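Local atomic coordinates of xylosidase (Xanthomonas axonopodis pv. citri, PDB entry 6XN2), a protein that probably hydrolyses beta-xylosidic linkages in xylo-oligosaccharides, as a family 43 glycoside hydrolase that binds xylose units in its pocket and carries a calcium ion. Residues A[279-284]-A[292-297]; A[232-237]-A[287-292]; A[260-265]-A[309-314]; A[301-306]-A[324-329]; A[58-63]-A[89-94]. All blocks are in the same frame, centred on the assembly; numbering follows the deposited sequence.

Interaction 1 (A[279-284]-A[292-297]); sequences RICYAT and FTYQGV
Tyr282 faces Gln295 and Gly296 together across an antiparallel strand pair, which makes a classic beta bulge. Tyr282 O receives Gln295 N at 2.9 Å and, more weakly, Gly296 N at 3.5 Å. Tyr282 N donates to Gly296 O in return. The Tyr282 ring lies over Gln295, whose CB sits 3.6 Å from the ring centroid in a CH-pi contact. The ring gets there because CG stands between the backbone N and the carbonyl carbon (chi1 76°). Beyond the bulge, Thr284 N and the Gln295 side-chain NE2 reach Thr293 O from opposite faces of its carbonyl plane. Gln295 bends back at chi2 (-61°), which places NE2 3.1 Å from Thr293 O. On the other face of the sheet, Cys281 SG meets the edge of the Tyr294 ring, 3.8 Å from CE1. Val297 CG2 packs against Arg279, 3.3 Å from NH1, and Ala283 CB touches Phe292 CB. The Tyr282 hydroxyl is held by the backbone N of Ile350. The two strands form the hairpin 280-285 and 292-299. In the mixed sheet, strand 267-273 flanks it next to 280-285, and strand 234-239 flanks it next to 292-299.

Interaction 2 (A[232-237]-A[287-292]); sequences PSREVV and SPYGPF
A type I beta turn, Ser287 to Gly290, lies in the hairpin loop between strands 280-285 and 292-299, and its Tyr289 takes the guanidinium of Arg234 flat on its ring. The two planes are 7° apart and the centres 3.8 Å apart, a stacked cation-pi pair. CZ of Arg234 lies 3.4 Å from CE1 of Tyr289. The arginine chain is extended from CG to NE, which carries the group across to the ring. Ser287 OG accepts from Tyr289 N in an ST turn, and a cis peptide bond precedes Pro291. Further along, Phe292 N donates to Val237 O at 2.8 Å. Val236 CG1 packs on Phe292 CD1 at 3.5 Å, and Val237 CB meets Pro291 CB. Two waters fill in between the backbones. Both donate to Tyr289 O; one also donates to Glu235 O, and the other accepts from Val237 N at 2.8 Å. Glu231 receives the Tyr289 hydroxyl bond and forms a long, weak ion pair with Arg234. The carboxylate probably helps to balance the arginine charge. The flat stack probably holds the turn of the ring, while the bond to Glu231 fixes the position of its hydroxyl end.

Interaction 3 (A[260-265]-A[309-314]); sequences WVHQHA and HSICLF
Trp260 lays one face of its indole on Ser310 CB and the backbone N of Ile311, and this is the tight part of the contact. Ser310 CB stands almost straight above the six-membered ring, 3.3 Å from its centroid, as a CH-pi contact. Trp260 NE1 donates to Ile311 O at 2.9 Å. The bond is bent, at 130°, with the acceptor 27° out of the indole plane, though it uses a carbonyl lone pair. With CG opposite the backbone N (chi1 -179°), the indole extends toward strand 310-314. Next along, Ile311 CG2 sits over one face of the His262 ring, 3.8 Å from its centroid. At the other end, His309 NE2 lies 3.9 Å from Trp260 CB. The Trp260 side chain comes within about 5 Å of the calcium ion (nearest atoms), so the tight end is the inner one. The contact loosens beyond His262: the segments diverge, Leu313 is exposed, and His264 ND1 and Ala265 N hydrogen-bond to a PEG molecule, probably from the crystallisation liquor. His262 is hydrogen-bonded to His344, and His309 to Ser271. Strand 257-264, the edge of the mixed sheet beside 267-273, here packs against 310-314, the edge of a three-stranded sheet.

Interaction 4 (A[301-306]-A[324-329]); sequences PVVGWT and DSVLSG
This is a buried loop-to-loop contact, made where the connection from strand 292-299 to strand 310-314 passes the turn that follows strand 317-324. A single direct hydrogen bond joins the two segments: Ser325 N donates to Val303 O at 2.9 Å, from well above the carbonyl plane. Beside this bond, two valines pack together. Val303 CB and CG2 both meet Val326 CG2, each at 3.8 Å, and the two side chains cross at about a right angle. Val302 CB touches Asp324 CB at 3.8 Å. Gly304, at phi 102°, has no side chain here, and its CA lies 3.6 Å from Ser325 OG. On the turn side, Asp324 OD1 accepts from Val326 N at 3.1 Å, an Asx turn. Its CG takes the position between the backbone N and the carbonyl carbon (chi1 67°), which turns OD1 back to the N-H of Val326; the N-H meets it from above the carboxylate plane. OD2 forms a salt bridge with Lys338 and a hydrogen bond with Tyr356. Tyr356 also bonds to Val303 N, so it grips both segments. A water bonded to Thr306 OG1 makes a weak link to Ser325 OG, whose stronger partner is Gln331 O. Thr306 OG1 also bonds to Arg335, a residue of the xylose pocket, so the contact belongs to its second shell. Helix 29-36 covers Val303 and Val326, and strand 47-56 meets Leu327 and Ser328.

Interaction 5 (A[58-63]-A[89-94]); sequences GALYIY and LRMAHP
Four backbone hydrogen bonds pair Leu60 with Met91 and Ile62 with Leu89, joining two neighbouring strands of an antiparallel four-stranded sheet, consistent with one blade of the five-bladed beta-propeller of family 43. Ile62 N to Leu89 O and Met91 N to Leu60 O are both 2.7 Å. The return bonds, Leu89 N to Ile62 O and Leu60 N to Met91 O, are slightly longer. Between these pairs, Tyr61 and Arg90 form a non-hydrogen-bonded pair and lie side by side on one face of the sheet. Arg90 NH1 donates to Tyr61 OH at 3.1 Å, with the hydroxyl in the guanidinium plane. The arginine bends at chi3 (63°) as it runs over the ring, and the ring and guanidinium planes stand 76° apart. Glu99 makes a salt bridge with Arg90 NH2, so the guanidinium is held by both the Tyr61 hydroxyl and the Glu99 carboxylate. Leu60, Ile62, Leu89 and Met91 occupy the other face. Leu60 CD2 meets Met91 SD at 3.9 Å, and Ile62 CB meets Leu89 CB. Strand 47-56 flanks 59-67, and strand 99-106 flanks 85-91. Over one face of the Tyr61 ring, Arg90 CG sits 4.2 Å from the centroid in a CH-pi contact.

From the N terminus, interaction 5 closes first, within the four-stranded sheet of 47-56 to 99-106. Interaction 2 opens at 232-237 and closes at 287-292. Interaction 3 opens inside that span, at 260-265, and closes beyond it, so the two cross. Interaction 1 closes a short hairpin that lies wholly within the span of interaction 3; it crosses interaction 2 and shares Phe292 with it. Interaction 4 begins after interaction 1, crosses interaction 3 and ties the loop before strand 310-314 to the turn after strand 317-324. Interactions 1 and 2 unite one mixed sheet. Interaction 3 ties that sheet to the three-stranded one, and Phe314 and Cys312 touch Leu60 of interaction 5.

Interaction 1 (A[279-284]-A[292-297])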
# COMPACT_ATOMS: atom_id res chain seq x y z
N ARG A 279 -11.63 -3.02 5.44
CA ARG A 279 -10.66 -3.86 6.05
C ARG A 279 -9.43 -4.12 5.26
O ARG A 279 -9.40 -3.91 4.11
CB ARG A 279 -11.20 -5.23 6.31
CG ARG A 279 -12.68 -5.35 6.38
CD ARG A 279 -13.01 -6.75 5.95
NE ARG A 279 -14.41 -6.93 5.82
CZ ARG A 279 -15.01 -8.09 5.72
NH1 ARG A 279 -14.32 -9.21 5.71
NH2 ARG A 279 -16.32 -8.11 5.63
N ILE A 280 -8.42 -4.57 5.96
CA ILE A 280 -7.26 -5.04 5.32
C ILE A 280 -7.45 -6.54 5.42
O ILE A 280 -7.57 -7.06 6.47
CB ILE A 280 -5.93 -4.69 5.98
CG1 ILE A 280 -5.76 -3.20 6.07
CG2 ILE A 280 -4.82 -5.23 5.13
CD1 ILE A 280 -5.77 -2.50 4.76
N CYS A 281 -7.55 -7.20 4.29
CA CYS A 281 -7.69 -8.64 4.24
C CYS A 281 -6.42 -9.28 3.73
O CYS A 281 -5.61 -8.63 3.24
CB CYS A 281 -8.82 -9.01 3.31
SG CYS A 281 -10.44 -8.71 3.99
N TYR A 282 -6.24 -10.57 3.89
CA TYR A 282 -5.06 -11.21 3.33
C TYR A 282 -5.40 -12.57 2.74
O TYR A 282 -6.42 -13.18 3.08
CB TYR A 282 -3.93 -11.32 4.37
CG TYR A 282 -4.11 -12.41 5.40
CD1 TYR A 282 -5.05 -12.28 6.42
CD2 TYR A 282 -3.32 -13.55 5.38
CE1 TYR A 282 -5.21 -13.27 7.38
CE2 TYR A 282 -3.47 -14.55 6.32
CZ TYR A 282 -4.41 -14.40 7.32
OH TYR A 282 -4.58 -15.39 8.27
N ALA A 283 -4.54 -13.00 1.84
CA ALA A 283 -4.65 -14.27 1.15
C ALA A 283 -3.25 -14.85 0.97
O ALA A 283 -2.27 -14.11 1.01
CB ALA A 283 -5.33 -14.10 -0.20
N THR A 284 -3.17 -16.16 0.78
CA THR A 284 -1.84 -16.79 0.67
C THR A 284 -1.66 -17.60 -0.62
O THR A 284 -2.63 -18.04 -1.15
CB THR A 284 -1.51 -17.64 1.88
OG1 THR A 284 -2.58 -18.56 2.02
CG2 THR A 284 -1.40 -16.83 3.15
N PHE A 292 -3.88 -16.52 -5.05
CA PHE A 292 -3.89 -16.40 -3.60
C PHE A 292 -5.24 -16.82 -3.03
O PHE A 292 -6.28 -16.32 -3.44
CB PHE A 292 -3.59 -14.96 -3.17
CG PHE A 292 -2.17 -14.54 -3.42
CD1 PHE A 292 -1.79 -14.05 -4.65
CD2 PHE A 292 -1.22 -14.64 -2.41
CE1 PHE A 292 -0.47 -13.66 -4.88
CE2 PHE A 292 0.09 -14.27 -2.63
CZ PHE A 292 0.47 -13.77 -3.87
N THR A 293 -5.20 -17.70 -2.04
CA THR A 293 -6.46 -18.13 -1.38
C THR A 293 -6.77 -17.24 -0.18
O THR A 293 -5.97 -17.18 0.71
CB THR A 293 -6.43 -19.58 -0.93
OG1 THR A 293 -6.19 -20.41 -2.07
CG2 THR A 293 -7.72 -19.99 -0.28
N TYR A 294 -7.93 -16.63 -0.18
CA TYR A 294 -8.38 -15.77 0.90
C TYR A 294 -8.29 -16.44 2.24
O TYR A 294 -8.67 -17.55 2.39
CB TYR A 294 -9.83 -15.35 0.69
CG TYR A 294 -10.39 -14.48 1.78
CD1 TYR A 294 -10.20 -13.14 1.77
CD2 TYR A 294 -11.08 -15.00 2.82
CE1 TYR A 294 -10.69 -12.34 2.75
CE2 TYR A 294 -11.57 -14.22 3.81
CZ TYR A 294 -11.37 -12.88 3.76
OH TYR A 294 -11.85 -12.09 4.73
N GLN A 295 -7.76 -15.73 3.22
CA GLN A 295 -7.64 -16.28 4.57
C GLN A 295 -8.58 -15.57 5.54
O GLN A 295 -9.38 -16.22 6.20
CB GLN A 295 -6.19 -16.17 5.06
CG GLN A 295 -5.20 -16.99 4.24
CD GLN A 295 -5.51 -18.47 4.26
OE1 GLN A 295 -5.70 -19.06 5.33
NE2 GLN A 295 -5.58 -19.08 3.09
N GLY A 296 -8.50 -14.25 5.63
CA GLY A 296 -9.35 -13.51 6.54
C GLY A 296 -9.02 -12.04 6.66
O GLY A 296 -8.29 -11.49 5.82
N VAL A 297 -9.53 -11.39 7.68
CA VAL A 297 -9.32 -9.99 7.95
C VAL A 297 -8.10 -9.79 8.81
O VAL A 297 -7.95 -10.40 9.81
CB VAL A 297 -10.52 -9.39 8.67
CG1 VAL A 297 -10.30 -7.96 9.02
CG2 VAL A 297 -11.78 -9.53 7.87

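Interaction 2 (A[232-237]-A[287-292])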
# COMPACT_ATOMS: atom_id res chain seq x y z
N PRO A 232 5.05 -7.87 -19.26
CA PRO A 232 3.73 -7.25 -19.05
C PRO A 232 3.10 -7.76 -17.75
O PRO A 232 3.33 -8.92 -17.38
CB PRO A 232 2.92 -7.71 -20.27
CG PRO A 232 3.93 -8.15 -21.28
CD PRO A 232 5.10 -8.65 -20.50
N SER A 233 2.35 -6.94 -17.06
CA SER A 233 1.78 -7.37 -15.82
C SER A 233 0.68 -8.39 -16.02
O SER A 233 0.05 -8.41 -17.03
CB SER A 233 1.23 -6.19 -15.03
OG SER A 233 -0.08 -5.93 -15.36
N ARG A 234 0.46 -9.20 -15.03
CA ARG A 234 -0.58 -10.20 -15.09
C ARG A 234 -1.57 -9.93 -13.99
O ARG A 234 -1.26 -9.29 -13.04
CB ARG A 234 0.00 -11.57 -14.88
CG ARG A 234 1.26 -11.88 -15.63
CD ARG A 234 1.65 -13.31 -15.43
NE ARG A 234 3.05 -13.57 -15.71
CZ ARG A 234 3.72 -14.64 -15.31
NH1 ARG A 234 3.14 -15.56 -14.59
NH2 ARG A 234 4.99 -14.78 -15.62
N GLU A 235 -2.76 -10.46 -14.12
CA GLU A 235 -3.71 -10.27 -13.06
C GLU A 235 -3.42 -11.23 -11.96
O GLU A 235 -3.06 -12.33 -12.22
CB GLU A 235 -5.14 -10.48 -13.52
CG GLU A 235 -6.15 -10.04 -12.48
CD GLU A 235 -7.56 -10.03 -12.96
OE1 GLU A 235 -7.89 -10.87 -13.78
OE2 GLU A 235 -8.32 -9.20 -12.50
N VAL A 236 -3.52 -10.76 -10.73
CA VAL A 236 -3.39 -11.61 -9.56
C VAL A 236 -4.77 -12.08 -9.14
O VAL A 236 -5.65 -11.26 -8.89
CB VAL A 236 -2.74 -10.87 -8.37
CG1 VAL A 236 -2.66 -11.80 -7.17
CG2 VAL A 236 -1.37 -10.33 -8.75
N VAL A 237 -4.97 -13.39 -9.07
CA VAL A 237 -6.27 -13.96 -8.75
C VAL A 237 -6.39 -14.30 -7.27
O VAL A 237 -5.50 -14.92 -6.70
CB VAL A 237 -6.55 -15.23 -9.58
CG1 VAL A 237 -7.87 -15.87 -9.16
CG2 VAL A 237 -6.56 -14.91 -11.07
N SER A 287 3.22 -19.00 -4.67
CA SER A 287 3.85 -18.24 -5.75
C SER A 287 3.59 -16.74 -5.63
O SER A 287 2.49 -16.34 -5.23
CB SER A 287 3.34 -18.73 -7.10
OG SER A 287 3.74 -17.84 -8.14
N PRO A 288 4.59 -15.91 -6.00
CA PRO A 288 4.38 -14.46 -6.02
C PRO A 288 3.28 -14.05 -7.00
O PRO A 288 2.68 -12.99 -6.84
CB PRO A 288 5.73 -13.91 -6.45
CG PRO A 288 6.40 -15.04 -7.15
CD PRO A 288 5.94 -16.28 -6.46
N TYR A 289 3.04 -14.88 -7.99
CA TYR A 289 2.02 -14.62 -8.96
C TYR A 289 0.63 -15.10 -8.57
O TYR A 289 -0.32 -14.83 -9.23
CB TYR A 289 2.38 -15.29 -10.27
CG TYR A 289 3.56 -14.71 -10.98
CD1 TYR A 289 3.44 -13.61 -11.75
CD2 TYR A 289 4.79 -15.28 -10.86
CE1 TYR A 289 4.52 -13.08 -12.39
CE2 TYR A 289 5.86 -14.76 -11.50
CZ TYR A 289 5.72 -13.66 -12.27
OH TYR A 289 6.81 -13.14 -12.90
N GLY A 290 0.53 -15.80 -7.47
CA GLY A 290 -0.74 -16.39 -7.06
C GLY A 290 -1.01 -17.66 -7.86
O GLY A 290 -0.08 -18.23 -8.44
N PRO A 291 -2.28 -18.11 -7.90
CA PRO A 291 -3.43 -17.48 -7.23
C PRO A 291 -3.35 -17.55 -5.70
O PRO A 291 -2.81 -18.51 -5.15
CB PRO A 291 -4.63 -18.30 -7.74
CG PRO A 291 -4.06 -19.59 -8.17
CD PRO A 291 -2.67 -19.28 -8.69
N PHE A 292 -3.88 -16.52 -5.05
CA PHE A 292 -3.89 -16.40 -3.60
C PHE A 292 -5.24 -16.82 -3.03
O PHE A 292 -6.28 -16.32 -3.44
CB PHE A 292 -3.59 -14.96 -3.17
CG PHE A 292 -2.17 -14.54 -3.42
CD1 PHE A 292 -1.79 -14.05 -4.65
CD2 PHE A 292 -1.22 -14.64 -2.41
CE1 PHE A 292 -0.47 -13.66 -4.88
CE2 PHE A 292 0.09 -14.27 -2.63
CZ PHE A 292 0.47 -13.77 -3.87
O HOH W 1 -0.53 -13.72 -11.84
O HOH W 2 -3.07 -15.45 -9.58

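Interaction 3 (A[260-265]-A[309-314])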
# COMPACT_ATOMS: atom_id res chain seq x y z
N TRP A 260 -0.11 -5.50 -0.91
CA TRP A 260 1.19 -5.65 -0.27
C TRP A 260 1.46 -7.13 -0.19
O TRP A 260 0.55 -7.92 0.05
CB TRP A 260 1.21 -5.03 1.13
CG TRP A 260 2.54 -5.14 1.85
CD1 TRP A 260 2.96 -6.18 2.65
CD2 TRP A 260 3.63 -4.20 1.82
NE1 TRP A 260 4.23 -5.93 3.12
CE2 TRP A 260 4.66 -4.73 2.63
CE3 TRP A 260 3.82 -2.95 1.21
CZ2 TRP A 260 5.87 -4.05 2.83
CZ3 TRP A 260 5.02 -2.29 1.40
CH2 TRP A 260 6.03 -2.84 2.21
N VAL A 261 2.71 -7.52 -0.43
CA VAL A 261 3.07 -8.93 -0.33
C VAL A 261 4.28 -9.10 0.57
O VAL A 261 5.26 -8.37 0.45
CB VAL A 261 3.36 -9.55 -1.72
CG1 VAL A 261 3.78 -11.02 -1.59
CG2 VAL A 261 2.12 -9.46 -2.61
N HIS A 262 4.21 -10.05 1.49
CA HIS A 262 5.38 -10.41 2.27
C HIS A 262 5.55 -11.93 2.30
O HIS A 262 4.60 -12.69 2.08
CB HIS A 262 5.30 -9.81 3.69
CG HIS A 262 4.37 -10.53 4.62
ND1 HIS A 262 3.04 -10.20 4.75
CD2 HIS A 262 4.59 -11.55 5.49
CE1 HIS A 262 2.48 -10.99 5.64
NE2 HIS A 262 3.40 -11.82 6.10
N GLN A 263 6.76 -12.36 2.57
CA GLN A 263 7.08 -13.75 2.65
C GLN A 263 7.24 -14.20 4.09
O GLN A 263 7.87 -13.56 4.86
CB GLN A 263 8.36 -14.07 1.89
CG GLN A 263 8.23 -14.08 0.40
CD GLN A 263 9.51 -14.48 -0.29
OE1 GLN A 263 10.38 -13.71 -0.45
NE2 GLN A 263 9.58 -15.71 -0.70
N HIS A 264 6.69 -15.35 4.39
CA HIS A 264 6.79 -15.92 5.69
C HIS A 264 6.50 -17.38 5.61
O HIS A 264 5.57 -17.77 4.95
CB HIS A 264 5.81 -15.27 6.63
CG HIS A 264 5.73 -15.94 7.95
ND1 HIS A 264 6.71 -15.81 8.89
CD2 HIS A 264 4.82 -16.79 8.45
CE1 HIS A 264 6.38 -16.51 9.95
NE2 HIS A 264 5.24 -17.12 9.71
N ALA A 265 7.32 -18.19 6.25
CA ALA A 265 7.14 -19.61 6.31
C ALA A 265 6.92 -20.30 4.99
O ALA A 265 6.11 -21.17 4.90
CB ALA A 265 6.02 -19.95 7.27
N HIS A 309 -1.87 -0.05 4.21
CA HIS A 309 -0.90 -0.62 5.11
C HIS A 309 0.30 -1.28 4.51
O HIS A 309 0.42 -1.39 3.34
CB HIS A 309 -1.61 -1.77 5.79
CG HIS A 309 -1.64 -3.01 4.96
ND1 HIS A 309 -2.19 -3.04 3.70
CD2 HIS A 309 -1.09 -4.22 5.15
CE1 HIS A 309 -2.03 -4.24 3.19
NE2 HIS A 309 -1.36 -4.97 4.04
N SER A 310 1.25 -1.63 5.36
CA SER A 310 2.31 -2.53 4.95
C SER A 310 2.61 -3.48 6.11
O SER A 310 2.19 -3.24 7.24
CB SER A 310 3.55 -1.76 4.51
OG SER A 310 4.10 -0.98 5.55
N ILE A 311 3.31 -4.56 5.80
CA ILE A 311 3.71 -5.54 6.80
C ILE A 311 5.20 -5.79 6.68
O ILE A 311 5.71 -6.14 5.61
CB ILE A 311 2.93 -6.85 6.64
CG1 ILE A 311 1.45 -6.64 6.95
CG2 ILE A 311 3.54 -7.94 7.52
CD1 ILE A 311 0.57 -7.79 6.52
N CYS A 312 5.92 -5.58 7.78
CA CYS A 312 7.39 -5.61 7.68
C CYS A 312 8.03 -6.23 8.92
O CYS A 312 7.58 -5.95 10.01
CB CYS A 312 7.88 -4.18 7.57
SG CYS A 312 9.66 -4.01 7.43
N LEU A 313 9.05 -7.04 8.72
CA LEU A 313 9.78 -7.67 9.83
C LEU A 313 10.94 -6.77 10.22
O LEU A 313 11.71 -6.41 9.36
CB LEU A 313 10.28 -9.04 9.36
CG LEU A 313 11.13 -9.82 10.36
CD1 LEU A 313 10.36 -10.07 11.63
CD2 LEU A 313 11.58 -11.12 9.74
N PHE A 314 11.02 -6.41 11.49
CA PHE A 314 12.10 -5.59 12.03
C PHE A 314 12.67 -6.30 13.26
O PHE A 314 12.02 -6.36 14.30
CB PHE A 314 11.59 -4.20 12.41
CG PHE A 314 12.69 -3.18 12.64
CD1 PHE A 314 13.97 -3.40 12.16
CD2 PHE A 314 12.42 -2.01 13.33
CE1 PHE A 314 14.97 -2.46 12.37
CE2 PHE A 314 13.42 -1.08 13.54
CZ PHE A 314 14.69 -1.30 13.06

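Interaction 4 (A[301-306]-A[324-329])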
# COMPACT_ATOMS: atom_id res chain seq x y z
N PRO A 301 -11.76 -2.11 10.69
CA PRO A 301 -11.92 -0.75 10.21
C PRO A 301 -11.28 0.34 11.02
O PRO A 301 -11.34 0.32 12.19
CB PRO A 301 -13.42 -0.59 10.15
CG PRO A 301 -13.94 -1.94 9.96
CD PRO A 301 -13.03 -2.83 10.72
N VAL A 302 -10.68 1.28 10.34
CA VAL A 302 -10.05 2.43 10.97
C VAL A 302 -10.92 3.68 10.81
O VAL A 302 -11.83 3.69 9.98
CB VAL A 302 -8.66 2.71 10.37
CG1 VAL A 302 -7.69 1.57 10.69
CG2 VAL A 302 -8.77 2.91 8.86
N VAL A 303 -10.61 4.73 11.55
CA VAL A 303 -11.29 6.00 11.44
C VAL A 303 -10.85 6.63 10.13
O VAL A 303 -9.70 6.64 9.82
CB VAL A 303 -10.98 6.92 12.63
CG1 VAL A 303 -11.41 8.33 12.36
CG2 VAL A 303 -11.66 6.41 13.87
N GLY A 304 -11.80 7.15 9.37
CA GLY A 304 -11.49 7.71 8.07
C GLY A 304 -11.89 6.69 7.03
O GLY A 304 -11.76 5.54 7.25
N TRP A 305 -12.31 7.12 5.88
CA TRP A 305 -12.83 6.16 4.90
C TRP A 305 -11.75 5.18 4.45
O TRP A 305 -11.99 3.97 4.40
CB TRP A 305 -13.43 6.87 3.70
CG TRP A 305 -14.32 5.99 2.87
CD1 TRP A 305 -15.68 5.89 2.96
CD2 TRP A 305 -13.92 5.08 1.83
NE1 TRP A 305 -16.15 4.98 2.04
CE2 TRP A 305 -15.09 4.47 1.33
CE3 TRP A 305 -12.69 4.72 1.26
CZ2 TRP A 305 -15.07 3.53 0.30
CZ3 TRP A 305 -12.66 3.78 0.24
CH2 TRP A 305 -13.85 3.20 -0.23
N THR A 306 -10.57 5.69 4.12
CA THR A 306 -9.52 4.85 3.56
C THR A 306 -8.79 4.03 4.62
O THR A 306 -8.79 4.36 5.81
CB THR A 306 -8.47 5.68 2.78
OG1 THR A 306 -7.60 6.36 3.69
CG2 THR A 306 -9.16 6.68 1.87
N ASP A 324 -4.85 6.07 10.16
CA ASP A 324 -6.25 6.47 10.33
C ASP A 324 -6.36 7.99 10.39
O ASP A 324 -5.36 8.70 10.22
CB ASP A 324 -6.88 5.81 11.57
CG ASP A 324 -6.29 6.29 12.90
OD1 ASP A 324 -5.71 7.39 13.01
OD2 ASP A 324 -6.44 5.53 13.88
N SER A 325 -7.56 8.47 10.64
CA SER A 325 -7.83 9.90 10.59
C SER A 325 -8.13 10.49 11.96
O SER A 325 -8.79 11.52 12.05
CB SER A 325 -8.99 10.17 9.63
OG SER A 325 -8.63 9.87 8.29
N VAL A 326 -7.66 9.85 13.02
CA VAL A 326 -8.00 10.29 14.37
C VAL A 326 -7.34 11.63 14.69
O VAL A 326 -7.99 12.53 15.20
CB VAL A 326 -7.60 9.23 15.43
CG1 VAL A 326 -7.72 9.81 16.84
CG2 VAL A 326 -8.48 7.99 15.29
N LEU A 327 -6.06 11.76 14.35
CA LEU A 327 -5.30 12.98 14.60
C LEU A 327 -5.99 14.22 14.03
O LEU A 327 -6.01 15.28 14.66
CB LEU A 327 -3.89 12.86 14.01
CG LEU A 327 -2.96 14.07 14.08
CD1 LEU A 327 -2.66 14.48 15.52
CD2 LEU A 327 -1.67 13.77 13.33
N SER A 328 -6.57 14.07 12.84
CA SER A 328 -7.24 15.17 12.15
C SER A 328 -8.68 15.36 12.61
O SER A 328 -9.39 16.22 12.08
CB SER A 328 -7.22 14.92 10.65
OG SER A 328 -8.08 13.85 10.32
N GLY A 329 -9.12 14.56 13.57
CA GLY A 329 -10.50 14.61 14.03
C GLY A 329 -11.49 13.91 13.11
O GLY A 329 -12.65 14.31 13.00
O HOH W 3 -8.88 8.05 5.35

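Interaction 5 (A[58-63]-A[89-94])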
# COMPACT_ATOMS: atom_id res chain seq x y z
N GLY A 58 20.06 -1.91 7.85
CA GLY A 58 19.94 -2.05 9.27
C GLY A 58 18.93 -1.22 10.03
O GLY A 58 18.78 -1.38 11.21
N ALA A 59 18.27 -0.31 9.36
CA ALA A 59 17.25 0.53 9.99
C ALA A 59 15.91 0.42 9.27
O ALA A 59 15.85 -0.00 8.11
CB ALA A 59 17.71 1.98 10.04
N LEU A 60 14.84 0.78 9.96
CA LEU A 60 13.51 0.73 9.38
C LEU A 60 13.18 2.06 8.73
O LEU A 60 13.13 3.10 9.40
CB LEU A 60 12.46 0.39 10.44
CG LEU A 60 11.01 0.32 9.92
CD1 LEU A 60 10.62 -1.11 9.64
CD2 LEU A 60 10.07 0.98 10.91
N TYR A 61 13.00 2.04 7.41
CA TYR A 61 12.60 3.22 6.65
C TYR A 61 11.13 3.12 6.27
O TYR A 61 10.65 2.06 5.88
CB TYR A 61 13.46 3.37 5.39
CG TYR A 61 14.87 3.79 5.70
CD1 TYR A 61 15.85 2.86 6.02
CD2 TYR A 61 15.23 5.13 5.67
CE1 TYR A 61 17.14 3.25 6.31
CE2 TYR A 61 16.53 5.53 5.96
CZ TYR A 61 17.47 4.59 6.28
OH TYR A 61 18.76 5.00 6.57
N ILE A 62 10.41 4.23 6.41
CA ILE A 62 9.00 4.25 6.03
C ILE A 62 8.79 5.25 4.90
O ILE A 62 9.28 6.38 4.95
CB ILE A 62 8.10 4.62 7.22
CG1 ILE A 62 8.45 3.75 8.43
CG2 ILE A 62 6.63 4.48 6.84
CD1 ILE A 62 7.79 4.22 9.72
N TYR A 63 8.07 4.81 3.87
CA TYR A 63 7.77 5.65 2.72
C TYR A 63 6.26 5.84 2.65
O TYR A 63 5.54 5.00 2.09
CB TYR A 63 8.32 5.03 1.43
CG TYR A 63 9.82 4.81 1.50
CD1 TYR A 63 10.35 3.67 2.10
CD2 TYR A 63 10.71 5.74 0.98
CE1 TYR A 63 11.73 3.47 2.19
CE2 TYR A 63 12.09 5.55 1.06
CZ TYR A 63 12.59 4.42 1.67
OH TYR A 63 13.96 4.23 1.75
N LEU A 89 10.64 8.50 6.43
CA LEU A 89 10.75 8.41 7.87
C LEU A 89 11.65 7.24 8.26
O LEU A 89 11.78 6.28 7.50
CB LEU A 89 9.37 8.27 8.52
CG LEU A 89 8.29 9.23 8.01
CD1 LEU A 89 6.91 8.89 8.60
CD2 LEU A 89 8.65 10.67 8.31
N ARG A 90 12.27 7.31 9.43
CA ARG A 90 13.13 6.22 9.86
C ARG A 90 13.00 5.91 11.35
O ARG A 90 12.87 6.81 12.18
CB ARG A 90 14.60 6.55 9.53
CG ARG A 90 15.60 5.49 10.00
CD ARG A 90 17.01 5.82 9.53
NE ARG A 90 17.48 7.08 10.11
CZ ARG A 90 18.39 7.87 9.55
NH1 ARG A 90 18.94 7.54 8.39
NH2 ARG A 90 18.75 8.99 10.16
N MET A 91 13.04 4.62 11.68
CA MET A 91 13.30 4.18 13.04
C MET A 91 14.65 3.48 13.04
O MET A 91 14.81 2.44 12.41
CB MET A 91 12.20 3.24 13.55
CG MET A 91 10.88 3.93 13.81
SD MET A 91 9.60 2.78 14.33
CE MET A 91 10.28 2.21 15.89
N ALA A 92 15.62 4.07 13.74
CA ALA A 92 16.98 3.55 13.73
C ALA A 92 17.06 2.14 14.33
O ALA A 92 17.89 1.33 13.91
CB ALA A 92 17.91 4.49 14.49
N HIS A 93 16.19 1.86 15.29
CA HIS A 93 16.13 0.55 15.94
C HIS A 93 14.72 0.34 16.48
O HIS A 93 13.92 1.28 16.49
CB HIS A 93 17.18 0.46 17.05
CG HIS A 93 17.13 1.59 18.03
ND1 HIS A 93 18.03 2.63 18.02
CD2 HIS A 93 16.26 1.85 19.04
CE1 HIS A 93 17.72 3.48 18.98
NE2 HIS A 93 16.65 3.03 19.62
N PRO A 94 14.39 -0.84 16.93
CA PRO A 94 13.04 -1.02 17.43
C PRO A 94 12.73 -0.14 18.63
O PRO A 94 13.57 0.03 19.47
CB PRO A 94 13.01 -2.47 17.81
CG PRO A 94 14.02 -3.10 16.96
CD PRO A 94 15.09 -2.11 16.79